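Local coordinates for protein binary enterotoxin of Clostridium perfringens component a (Clostridium perfringens, PDB 5WTZ) that probably transfers ADP-ribose from bound NAD+ to actin, as the enzymatic component of a two-part clostridial enterotoxin, at residues N281-S284 against A285-R289. Sequence-based numbering, arbitrary orientation.
Sequences NISS and ALKKR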
loop_
_atom_site.group_PDB
_atom_site.type_symbol
_atom_site.label_atom_id
_atom_site.label_comp_id
_atom_site.label_asym_id
_atom_site.label_seq_id
_atom_site.Cartn_x
_atom_site.Cartn_y
_atom_site.Cartn_z
ATOM N N ASN A 281 31.781 3.345 -4.242
ATOM C CA ASN A 281 31.821 2.091 -3.497
ATOM C C ASN A 281 30.430 1.643 -3.041
ATOM O O ASN A 281 30.067 0.472 -3.194
ATOM C CB ASN A 281 32.789 2.225 -2.306
ATOM C CG ASN A 281 34.237 2.304 -2.749
ATOM O OD1 ASN A 281 34.583 1.836 -3.834
ATOM N ND2 ASN A 281 35.098 2.878 -1.910
ATOM N N ILE A 282 29.639 2.568 -2.500
ATOM C CA ILE A 282 28.271 2.243 -2.114
ATOM C C ILE A 282 27.464 1.792 -3.343
ATOM O O ILE A 282 26.772 0.784 -3.286
ATOM C CB ILE A 282 27.566 3.447 -1.414
ATOM C CG1 ILE A 282 28.347 3.862 -0.160
ATOM C CG2 ILE A 282 26.087 3.115 -1.093
ATOM C CD1 ILE A 282 28.076 5.284 0.299
ATOM N N SER A 283 27.563 2.520 -4.458
ATOM C CA SER A 283 26.739 2.206 -5.631
ATOM C C SER A 283 27.142 0.852 -6.234
ATOM O O SER A 283 26.270 0.064 -6.594
ATOM C CB SER A 283 26.843 3.322 -6.686
ATOM O OG SER A 283 26.050 3.065 -7.840
ATOM N N SER A 284 28.441 0.573 -6.322
ATOM C CA SER A 284 28.882 -0.737 -6.826
ATOM C C SER A 284 28.379 -1.847 -5.884
ATOM O O SER A 284 27.943 -2.899 -6.336
ATOM C CB SER A 284 30.412 -0.802 -6.996
ATOM O OG SER A 284 31.070 -0.914 -5.748
ATOM N N ALA A 285 28.394 -1.593 -4.584
ATOM C CA ALA A 285 27.877 -2.569 -3.625
ATOM C C ALA A 285 26.401 -2.883 -3.869
ATOM O O ALA A 285 25.964 -4.043 -3.804
ATOM C CB ALA A 285 28.069 -2.057 -2.204
ATOM N N LEU A 286 25.623 -1.846 -4.156
ATOM C CA LEU A 286 24.182 -2.003 -4.272
ATOM C C LEU A 286 23.769 -2.695 -5.585
ATOM O O LEU A 286 22.611 -3.046 -5.767
ATOM C CB LEU A 286 23.505 -0.638 -4.147
ATOM C CG LEU A 286 23.696 0.043 -2.796
ATOM C CD1 LEU A 286 23.096 1.443 -2.745
ATOM C CD2 LEU A 286 23.104 -0.819 -1.684
ATOM N N LYS A 287 24.726 -2.918 -6.476
ATOM C CA LYS A 287 24.471 -3.616 -7.732
ATOM C C LYS A 287 24.801 -5.105 -7.626
ATOM O O LYS A 287 24.635 -5.851 -8.591
ATOM C CB LYS A 287 25.293 -3.001 -8.881
ATOM C CG LYS A 287 24.919 -1.560 -9.231
ATOM C CD LYS A 287 25.838 -1.046 -10.318
ATOM C CE LYS A 287 25.338 0.288 -10.857
ATOM N NZ LYS A 287 25.544 1.372 -9.874
ATOM N N LYS A 288 25.271 -5.545 -6.462
ATOM C CA LYS A 288 25.867 -6.883 -6.366
ATOM C C LYS A 288 24.832 -7.999 -6.147
ATOM O O LYS A 288 25.087 -9.163 -6.476
ATOM C CB LYS A 288 26.936 -6.911 -5.268
ATOM C CG LYS A 288 28.196 -6.142 -5.672
ATOM C CD LYS A 288 29.290 -6.184 -4.635
ATOM C CE LYS A 288 29.995 -7.517 -4.622
ATOM N NZ LYS A 288 31.248 -7.433 -3.809
ATOM N N ARG A 289 23.672 -7.660 -5.608
ATOM C CA ARG A 289 22.604 -8.643 -5.524
ATOM C C ARG A 289 21.246 -7.969 -5.633
ATOM O O ARG A 289 20.747 -7.411 -4.656
ATOM C CB ARG A 289 22.703 -9.447 -4.229
ATOM C CG ARG A 289 21.606 -10.494 -4.080
ATOM C CD ARG A 289 21.757 -11.260 -2.781
ATOM N NE ARG A 289 22.629 -12.427 -2.907
ATOM C CZ ARG A 289 22.203 -13.689 -2.900
ATOM N NH1 ARG A 289 20.912 -13.956 -2.762
ATOM N NH2 ARG A 289 23.070 -14.683 -3.024
#
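Ala285 N donates to Asn281 O at 3.0 Å, an i to i+4 bond of helix 272-286. The methyl of Ala285 sits 3.3 Å from Ile282 O and touches Leu238; a side chain this small suits a buried place between the helix and a neighbouring loop. Leu286 N makes the next such bond, to Ile282 O, and adds a weak one to Ser283 O one residue on. Leu286 CG lies anti to its own carbonyl carbon (chi1 -63°), which sends the branched end out alongside Ile282, the two side chains pointing the same way with Leu286 CD1 3.8 Å from Ile282 CG2. Together they present a greasy face to Phe340 and to Leu386 of strand 384-387, while Ile282 also meets Ile246 and Ile257 of helix 240-263, packing helix 272-286 into the ADP-ribosyltransferase exoenzyme domain about 11 Å from the bound NAD. Towards the C-terminal end of the helix the bonding passes from i+4 to i+3: Lys287 N reaches Ser284 O at 3.2 Å, from well above the carbonyl plane, and Lys288 N bonds to Ala285 O. Lys287 runs extended until a bend at chi4 (72°) turns NZ toward Ser283, 2.7 Å from its OG. The angle there is poor for a hydrogen bond, and both groups instead bind Asp388, the amine by a salt bridge and the hydroxyl by a hydrogen bond. The long Lys288 chain lies by the helix end, CG 3.3 Å from Ser284 O, while NZ goes on to a salt bridge with Glu242, whose carboxylate is also hydrogen-bonded with Ser284 OG.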